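Local coordinates for glycosyl hydrolase, family 38 (Enterococcus faecalis, PDB 5KBP), which probably hydrolyses alpha-mannosidic linkages in carbohydrates, as a member of glycoside hydrolase family 38, at residues T421-I426 against A487-V492. Sequence-based numbering, arbitrary orientation.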
loop_
_atom_site.group_PDB
_atom_site.type_symbol
_atom_site.label_atom_id
_atom_site.label_comp_id
_atom_site.label_asym_id
_atom_site.label_seq_id
_atom_site.Cartn_x
_atom_site.Cartn_y
_atom_site.Cartn_z
ATOM N N THR A 421 3.301 12.964 -29.985
ATOM C CA THR A 421 4.045 11.759 -30.323
ATOM C C THR A 421 3.100 10.569 -30.245
ATOM O O THR A 421 2.378 10.410 -29.254
ATOM C CB THR A 421 5.241 11.570 -29.379
ATOM O OG1 THR A 421 6.398 12.218 -29.925
ATOM C CG2 THR A 421 5.539 10.093 -29.152
ATOM N N VAL A 422 3.092 9.745 -31.292
ATOM C CA VAL A 422 2.209 8.588 -31.386
ATOM C C VAL A 422 3.042 7.372 -31.762
ATOM O O VAL A 422 3.773 7.402 -32.759
ATOM C CB VAL A 422 1.085 8.808 -32.417
ATOM C CG1 VAL A 422 0.286 7.530 -32.610
ATOM C CG2 VAL A 422 0.180 9.955 -31.990
ATOM N N GLU A 423 2.933 6.308 -30.971
ATOM C CA GLU A 423 3.620 5.055 -31.258
ATOM C C GLU A 423 2.663 4.135 -32.006
ATOM O O GLU A 423 1.561 3.853 -31.523
ATOM C CB GLU A 423 4.120 4.394 -29.974
ATOM C CG GLU A 423 5.238 3.385 -30.196
ATOM C CD GLU A 423 5.725 2.760 -28.904
ATOM O OE1 GLU A 423 4.943 2.721 -27.931
ATOM O OE2 GLU A 423 6.890 2.311 -28.860
ATOM N N VAL A 424 3.081 3.675 -33.182
ATOM C CA VAL A 424 2.244 2.870 -34.063
ATOM C C VAL A 424 2.951 1.551 -34.338
ATOM O O VAL A 424 4.121 1.539 -34.738
ATOM C CB VAL A 424 1.936 3.607 -35.380
ATOM C CG1 VAL A 424 1.025 2.765 -36.261
ATOM C CG2 VAL A 424 1.312 4.966 -35.096
ATOM N N GLU A 425 2.239 0.447 -34.126
ATOM C CA GLU A 425 2.763 -0.880 -34.422
ATOM C C GLU A 425 2.688 -1.130 -35.924
ATOM O O GLU A 425 1.598 -1.118 -36.506
ATOM C CB GLU A 425 1.973 -1.940 -33.660
ATOM C CG GLU A 425 2.423 -3.367 -33.910
ATOM C CD GLU A 425 1.442 -4.385 -33.360
ATOM O OE1 GLU A 425 0.497 -4.755 -34.087
ATOM O OE2 GLU A 425 1.610 -4.803 -32.195
ATOM N N ILE A 426 3.841 -1.355 -36.553
ATOM C CA ILE A 426 3.881 -1.587 -37.993
ATOM C C ILE A 426 4.009 -3.065 -38.353
ATOM O O ILE A 426 3.653 -3.445 -39.480
ATOM C CB ILE A 426 5.017 -0.780 -38.655
ATOM C CG1 ILE A 426 6.371 -1.153 -38.047
ATOM C CG2 ILE A 426 4.756 0.714 -38.521
ATOM C CD1 ILE A 426 7.543 -0.457 -38.707
ATOM N N ALA A 487 6.856 -7.420 -31.589
ATOM C CA ALA A 487 6.325 -6.375 -32.448
ATOM C C ALA A 487 7.391 -5.330 -32.738
ATOM O O ALA A 487 8.386 -5.204 -32.020
ATOM C CB ALA A 487 5.096 -5.702 -31.822
ATOM N N LYS A 488 7.163 -4.579 -33.812
ATOM C CA LYS A 488 7.985 -3.434 -34.175
ATOM C C LYS A 488 7.111 -2.190 -34.151
ATOM O O LYS A 488 6.023 -2.181 -34.738
ATOM C CB LYS A 488 8.623 -3.618 -35.556
ATOM C CG LYS A 488 9.642 -2.547 -35.906
ATOM C CD LYS A 488 10.472 -2.949 -37.112
ATOM C CE LYS A 488 11.641 -2.002 -37.319
ATOM N NZ LYS A 488 12.552 -2.469 -38.400
ATOM N N TYR A 489 7.580 -1.150 -33.470
ATOM C CA TYR A 489 6.803 0.061 -33.262
ATOM C C TYR A 489 7.509 1.250 -33.891
ATOM O O TYR A 489 8.737 1.367 -33.822
ATOM C CB TYR A 489 6.575 0.325 -31.772
ATOM C CG TYR A 489 5.788 -0.759 -31.081
ATOM C CD1 TYR A 489 4.401 -0.714 -31.038
ATOM C CD2 TYR A 489 6.429 -1.828 -30.473
ATOM C CE1 TYR A 489 3.673 -1.704 -30.407
ATOM C CE2 TYR A 489 5.711 -2.824 -29.839
ATOM C CZ TYR A 489 4.333 -2.757 -29.810
ATOM O OH TYR A 489 3.611 -3.745 -29.181
ATOM N N LEU A 490 6.724 2.131 -34.501
ATOM C CA LEU A 490 7.224 3.370 -35.073
ATOM C C LEU A 490 6.621 4.540 -34.309
ATOM O O LEU A 490 5.413 4.560 -34.045
ATOM C CB LEU A 490 6.882 3.467 -36.560
ATOM C CG LEU A 490 7.851 4.307 -37.394
ATOM C CD1 LEU A 490 9.277 3.817 -37.189
ATOM C CD2 LEU A 490 7.475 4.264 -38.865
ATOM N N THR A 491 7.464 5.500 -33.945
ATOM C CA THR A 491 7.057 6.671 -33.175
ATOM C C THR A 491 7.001 7.866 -34.119
ATOM O O THR A 491 8.038 8.328 -34.607
ATOM C CB THR A 491 8.023 6.919 -32.018
ATOM O OG1 THR A 491 7.987 5.803 -31.117
ATOM C CG2 THR A 491 7.644 8.180 -31.270
ATOM N N VAL A 492 5.792 8.362 -34.374
ATOM C CA VAL A 492 5.555 9.432 -35.337
ATOM C C VAL A 492 5.229 10.711 -34.581
ATOM O O VAL A 492 4.519 10.685 -33.569
ATOM C CB VAL A 492 4.422 9.059 -36.313
ATOM C CG1 VAL A 492 4.253 10.133 -37.375
ATOM C CG2 VAL A 492 4.699 7.707 -36.954
#
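Y489 has CG anti to its carbonyl carbon (chi1 -62°), which puts CG beside the E423 carboxylate on the neighbouring strand. The ring atoms CD1 and CE1 lie against E425. In E425, CG is anti to the backbone N and comes within 4.1 Å of Y489 CE1. E425 CB is closer to Y489 CE1, at 3.7 Å. E423 OE2 lies 3.5 Å from Y489 CB. The E423 carboxylate is turned 43° from the ring plane. That of E425 is turned 49°. E423 OE2 and E425 CB both approach the ring obliquely. E425 OE2 lies near the Y489 hydroxyl and also touches the methyl of A487. Further along this face, the CG2 methyls of T421 and T491 meet at 3.5 Å.

The backbones run antiparallel. V422 with V492 and V424 with L490 are hydrogen-bonded pairs, each joined by two N-H...O=C bonds. The bond from V424 N to L490 O is short, 2.6 Å. I426 N adds a bond to K488 O at 3.0 Å. CA-H...O contacts lie between these bonds, such as E423 CA to L490 O.

V422, V424, L490 and V492 point to the opposite face. There V422 and V424 pack on strand 404-410, and L490 and V492 on strand 451-454. I426 CG2 meets L490 CB at 4.0 Å. Strand 483-499, which carries 487-492, is the middle strand of a three-stranded antiparallel sheet, between 416-430 and 463-475.

From strand 463-475, R471 forms a salt bridge with E423 OE2 and a cation-pi contact with Y489. The two segments therefore have an apolar face at V422, V424, L490 and V492, while the side with E423, E425 and Y489 carries charge, where one arginine probably balances E423 beside the tyrosine ring.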